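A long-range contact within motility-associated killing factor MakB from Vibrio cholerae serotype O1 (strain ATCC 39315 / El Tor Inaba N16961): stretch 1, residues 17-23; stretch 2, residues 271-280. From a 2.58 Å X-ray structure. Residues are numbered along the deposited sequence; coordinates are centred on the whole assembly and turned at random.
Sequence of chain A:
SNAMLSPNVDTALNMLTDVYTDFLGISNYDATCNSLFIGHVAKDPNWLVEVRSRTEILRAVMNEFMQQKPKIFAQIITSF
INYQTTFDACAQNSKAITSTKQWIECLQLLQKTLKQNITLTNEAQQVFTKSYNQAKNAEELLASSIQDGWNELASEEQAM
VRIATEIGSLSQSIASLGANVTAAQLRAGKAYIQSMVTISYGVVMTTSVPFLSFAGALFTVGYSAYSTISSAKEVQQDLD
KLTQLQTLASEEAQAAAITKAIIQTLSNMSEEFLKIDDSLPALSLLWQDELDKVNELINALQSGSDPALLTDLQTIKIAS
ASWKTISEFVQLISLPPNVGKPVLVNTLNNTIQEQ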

ATOM      1  N   THR A  17       8.919   4.652   7.285  1.00127.57           N
ATOM      2  CA  THR A  17       8.323   3.326   7.170  1.00128.41           C
ATOM      3  C   THR A  17       6.807   3.412   7.034  1.00123.95           C
ATOM      4  O   THR A  17       6.205   2.666   6.253  1.00120.17           O
ATOM      5  N   ASP A  18       6.176   4.336   7.766  1.00125.30           N
ATOM      6  CA  ASP A  18       4.721   4.434   7.727  1.00131.84           C
ATOM      7  C   ASP A  18       4.214   4.874   6.359  1.00132.82           C
ATOM      8  O   ASP A  18       3.153   4.417   5.924  1.00135.69           O
ATOM      9  N   VAL A  19       4.947   5.747   5.663  1.00132.04           N
ATOM     10  CA  VAL A  19       4.546   6.101   4.304  1.00130.24           C
ATOM     11  C   VAL A  19       4.936   5.018   3.309  1.00126.10           C
ATOM     12  O   VAL A  19       4.320   4.917   2.240  1.00131.73           O
ATOM     13  N   TYR A  20       5.943   4.204   3.635  1.00112.01           N
ATOM     14  CA  TYR A  20       6.267   3.043   2.812  1.00123.38           C
ATOM     15  C   TYR A  20       5.225   1.947   2.993  1.00130.12           C
ATOM     16  O   TYR A  20       4.754   1.355   2.015  1.00131.15           O
ATOM     17  N   THR A  21       4.851   1.668   4.246  1.00128.02           N
ATOM     18  CA  THR A  21       3.792   0.700   4.520  1.00124.77           C
ATOM     19  C   THR A  21       2.497   1.093   3.820  1.00139.05           C
ATOM     20  O   THR A  21       1.868   0.272   3.141  1.00145.53           O
ATOM     21  N   ASP A  22       2.090   2.357   3.961  1.00140.29           N
ATOM     22  CA  ASP A  22       0.880   2.832   3.302  1.00142.46           C
ATOM     23  C   ASP A  22       1.028   2.918   1.791  1.00129.70           C
ATOM     24  O   ASP A  22       0.019   3.050   1.093  1.00118.90           O
ATOM     25  N   PHE A  23       2.253   2.846   1.273  1.00125.46           N
ATOM     26  CA  PHE A  23       2.437   2.733  -0.168  1.00124.61           C
ATOM     27  C   PHE A  23       2.253   1.293  -0.629  1.00141.66           C
ATOM     28  O   PHE A  23       1.577   1.037  -1.631  1.00153.68           O
ATOM     29  N   GLU A 271      -9.728   1.130   2.502  1.00 97.28           N
ATOM     30  CA  GLU A 271      -9.652   1.928   3.721  1.00107.66           C
ATOM     31  C   GLU A 271      -8.231   2.062   4.254  1.00110.41           C
ATOM     32  O   GLU A 271      -8.013   2.837   5.192  1.00108.86           O
ATOM     33  N   GLU A 272      -7.266   1.334   3.688  1.00105.62           N
ATOM     34  CA  GLU A 272      -5.864   1.559   4.004  1.00120.46           C
ATOM     35  C   GLU A 272      -5.316   2.812   3.336  1.00134.40           C
ATOM     36  O   GLU A 272      -4.244   3.284   3.730  1.00145.34           O
ATOM     37  N   PHE A 273      -6.026   3.357   2.343  1.00128.77           N
ATOM     38  CA  PHE A 273      -5.660   4.658   1.789  1.00126.00           C
ATOM     39  C   PHE A 273      -5.756   5.753   2.844  1.00123.96           C
ATOM     40  O   PHE A 273      -4.938   6.681   2.860  1.00119.38           O
ATOM     41  N   LEU A 274      -6.754   5.667   3.729  1.00111.03           N
ATOM     42  CA  LEU A 274      -7.006   6.740   4.685  1.00112.79           C
ATOM     43  C   LEU A 274      -5.852   6.947   5.657  1.00125.30           C
ATOM     44  O   LEU A 274      -5.744   8.026   6.252  1.00129.79           O
ATOM     45  N   LYS A 275      -4.990   5.944   5.837  1.00130.56           N
ATOM     46  CA  LYS A 275      -3.831   6.110   6.704  1.00138.52           C
ATOM     47  C   LYS A 275      -2.779   7.021   6.078  1.00139.16           C
ATOM     48  O   LYS A 275      -1.938   7.567   6.801  1.00135.39           O
ATOM     49  N   ILE A 276      -2.817   7.207   4.755  1.00148.01           N
ATOM     50  CA  ILE A 276      -1.921   8.163   4.108  1.00143.28           C
ATOM     51  C   ILE A 276      -2.216   9.577   4.590  1.00138.82           C
ATOM     52  O   ILE A 276      -1.301  10.389   4.777  1.00139.13           O
ATOM     53  N   ASP A 277      -3.492   9.883   4.834  1.00135.18           N
ATOM     54  CA  ASP A 277      -3.890  11.192   5.341  1.00137.19           C
ATOM     55  C   ASP A 277      -3.363  11.479   6.744  1.00136.06           C
ATOM     56  O   ASP A 277      -3.685  12.535   7.300  1.00129.12           O
ATOM     57  N   ASP A 278      -2.575  10.573   7.323  1.00138.85           N
ATOM     58  CA  ASP A 278      -1.866  10.807   8.574  1.00140.05           C
ATOM     59  C   ASP A 278      -0.357  10.671   8.450  1.00130.34           C
ATOM     60  O   ASP A 278       0.368  11.339   9.191  1.00134.94           O
ATOM     61  N   SER A 279       0.133   9.838   7.529  1.00120.56           N
ATOM     62  CA  SER A 279       1.561   9.581   7.374  1.00121.35           C
ATOM     63  C   SER A 279       2.242  10.599   6.462  1.00125.67           C
ATOM     64  O   SER A 279       3.322  11.103   6.787  1.00117.60           O
ATOM     65  N   LEU A 280       1.639  10.897   5.311  1.00132.03           N
ATOM     66  CA  LEU A 280       2.211  11.913   4.428  1.00117.14           C
ATOM     67  C   LEU A 280       2.241  13.298   5.060  1.00107.55           C
ATOM     68  O   LEU A 280       3.286  13.966   4.970  1.00123.50           O
TER

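Two helical segments whose touching residues lie at least 250 positions apart in sequence pack here at 147°, closer to antiparallel than to parallel, and the CA atoms of Val19 and Ser279 lie 5.5 Å apart, the nearest pairing in the register. Thr17 stays out of reach. Asp18 (chi1 m) points toward the partner but has only a small area covered, its CB 4.2 Å from Ser279 CB, and its carboxylate can remain exposed. Val19 (m) projects sideways; its CG1 lies 3.6 Å from Ser279 CB and 4.1 Å from Leu280 CD2, so a short branched residue fills the buried space beside the serine. Tyr20 points away, and Thr21, out of reach, makes a weak hydrogen bond from OG1 to Thr17 O (3.2 Å).

Asp22 (m) points toward stretch 2 and has the largest covered area. Its CB packs 3.7 Å from Ile276 CG1, while OD2 comes within 3.1 Å of Lys275 CB. Ser279 (p) sets its OG 3.3 Å from Asp22 OD1, in a geometry suited to a weak hydrogen bond, although Lys275 O competes for the same proton. The Lys275 ammonium does not pair with Asp22: the chain leads away, and NZ forms a salt bridge with Asp278 OD2 (3.1 Å). Phe23 starts away from the partner and makes no close contact.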

ATOM      1  CB  THR A  17       8.719   2.472   8.376  1.00116.65           C
ATOM      2  OG1 THR A  17      10.101   2.109   8.266  1.00111.72           O
ATOM      3  CG2 THR A  17       7.867   1.209   8.460  1.00103.02           C
ATOM      4  CB  ASP A  18       4.224   5.385   8.817  1.00132.05           C
ATOM      5  CG  ASP A  18       3.992   4.681  10.142  1.00134.97           C
ATOM      6  OD1 ASP A  18       4.393   3.504  10.268  1.00134.84           O
ATOM      7  OD2 ASP A  18       3.399   5.296  11.051  1.00134.79           O
ATOM      8  CB  VAL A  19       5.133   7.457   3.875  1.00123.33           C
ATOM      9  CG1 VAL A  19       4.669   8.564   4.814  1.00115.25           C
ATOM     10  CG2 VAL A  19       6.650   7.397   3.818  1.00116.00           C
ATOM     11  CB  TYR A  20       7.667   2.537   3.166  1.00131.98           C
ATOM     12  CG  TYR A  20       8.123   1.296   2.421  1.00129.39           C
ATOM     13  CD1 TYR A  20       7.976   1.184   1.045  1.00130.50           C
ATOM     14  CD2 TYR A  20       8.741   0.252   3.099  1.00128.38           C
ATOM     15  CE1 TYR A  20       8.411   0.051   0.368  1.00138.96           C
ATOM     16  CE2 TYR A  20       9.179  -0.880   2.433  1.00135.83           C
ATOM     17  CZ  TYR A  20       9.013  -0.978   1.071  1.00134.29           C
ATOM     18  OH  TYR A  20       9.453  -2.110   0.414  1.00107.31           O
ATOM     19  CB  THR A  21       3.573   0.579   6.031  1.00122.21           C
ATOM     20  OG1 THR A  21       4.683  -0.107   6.624  1.00123.80           O
ATOM     21  CG2 THR A  21       2.274  -0.172   6.337  1.00116.29           C
ATOM     22  CB  ASP A  22       0.472   4.194   3.864  1.00153.53           C
ATOM     23  CG  ASP A  22      -0.073   4.095   5.271  1.00165.80           C
ATOM     24  OD1 ASP A  22       0.443   4.794   6.170  1.00165.45           O
ATOM     25  OD2 ASP A  22      -1.008   3.294   5.480  1.00171.01           O
ATOM     26  CB  PHE A  23       3.823   3.239  -0.565  1.00123.32           C
ATOM     27  CG  PHE A  23       3.804   4.253  -1.667  1.00137.96           C
ATOM     28  CD1 PHE A  23       3.630   3.864  -2.987  1.00147.73           C
ATOM     29  CD2 PHE A  23       3.968   5.602  -1.384  1.00132.57           C
ATOM     30  CE1 PHE A  23       3.615   4.806  -4.001  1.00161.10           C
ATOM     31  CE2 PHE A  23       3.954   6.545  -2.394  1.00138.41           C
ATOM     32  CZ  PHE A  23       3.777   6.149  -3.702  1.00157.47           C
ATOM     33  CB  GLU A 271     -10.562   1.341   4.801  1.00102.52           C
ATOM     34  CG  GLU A 271     -12.020   1.177   4.386  1.00120.34           C
ATOM     35  CD  GLU A 271     -12.715   2.493   4.048  1.00137.41           C
ATOM     36  OE1 GLU A 271     -12.188   3.573   4.392  1.00136.16           O
ATOM     37  OE2 GLU A 271     -13.807   2.441   3.439  1.00135.93           O
ATOM     38  CB  GLU A 272      -5.029   0.338   3.599  1.00135.46           C
ATOM     39  CG  GLU A 272      -5.470  -0.965   4.273  1.00150.76           C
ATOM     40  CD  GLU A 272      -5.445  -0.888   5.795  1.00139.10           C
ATOM     41  OE1 GLU A 272      -4.402  -0.493   6.358  1.00125.57           O
ATOM     42  OE2 GLU A 272      -6.475  -1.213   6.425  1.00128.44           O
ATOM     43  CB  PHE A 273      -6.563   5.012   0.605  1.00129.16           C
ATOM     44  CG  PHE A 273      -6.204   4.326  -0.684  1.00130.09           C
ATOM     45  CD1 PHE A 273      -6.684   3.055  -0.972  1.00126.97           C
ATOM     46  CD2 PHE A 273      -5.421   4.971  -1.630  1.00124.09           C
ATOM     47  CE1 PHE A 273      -6.371   2.427  -2.167  1.00129.20           C
ATOM     48  CE2 PHE A 273      -5.101   4.351  -2.829  1.00129.02           C
ATOM     49  CZ  PHE A 273      -5.577   3.075  -3.098  1.00137.02           C
ATOM     50  CB  LEU A 274      -8.291   6.461   5.466  1.00111.00           C
ATOM     51  CG  LEU A 274      -9.612   6.681   4.723  1.00116.23           C
ATOM     52  CD1 LEU A 274     -10.785   6.281   5.601  1.00108.02           C
ATOM     53  CD2 LEU A 274      -9.740   8.129   4.281  1.00109.81           C
ATOM     54  CB  LYS A 275      -3.236   4.739   7.040  1.00146.53           C
ATOM     55  CG  LYS A 275      -2.229   4.733   8.188  1.00154.19           C
ATOM     56  CD  LYS A 275      -2.845   4.250   9.503  1.00155.15           C
ATOM     57  CE  LYS A 275      -3.699   5.323  10.176  1.00151.95           C
ATOM     58  NZ  LYS A 275      -2.919   6.549  10.516  1.00138.75           N
ATOM     59  CB  ILE A 276      -2.029   8.048   2.573  1.00133.92           C
ATOM     60  CG1 ILE A 276      -0.953   7.108   2.031  1.00127.82           C
ATOM     61  CG2 ILE A 276      -1.935   9.415   1.900  1.00132.97           C
ATOM     62  CD1 ILE A 276       0.456   7.619   2.234  1.00134.14           C
ATOM     63  CB  ASP A 277      -5.415  11.315   5.315  1.00139.37           C
ATOM     64  CG  ASP A 277      -5.970  11.356   3.903  1.00149.61           C
ATOM     65  OD1 ASP A 277      -5.189  11.152   2.951  1.00152.97           O
ATOM     66  OD2 ASP A 277      -7.186  11.600   3.746  1.00146.69           O
ATOM     67  CB  ASP A 278      -2.360   9.842   9.665  1.00149.71           C
ATOM     68  CG  ASP A 278      -3.809  10.079  10.044  1.00157.04           C
ATOM     69  OD1 ASP A 278      -4.170  11.238  10.346  1.00155.70           O
ATOM     70  OD2 ASP A 278      -4.584   9.099  10.039  1.00155.86           O
ATOM     71  CB  SER A 279       1.781   8.164   6.841  1.00120.05           C
ATOM     72  OG  SER A 279       1.153   7.986   5.581  1.00127.19           O
ATOM     73  CB  LEU A 280       1.470  11.932   3.087  1.00107.11           C
ATOM     74  CG  LEU A 280       2.093  11.079   1.975  1.00111.23           C
ATOM     75  CD1 LEU A 280       1.450  11.363   0.624  1.00113.41           C
ATOM     76  CD2 LEU A 280       3.595  11.298   1.907  1.00106.69           C
TER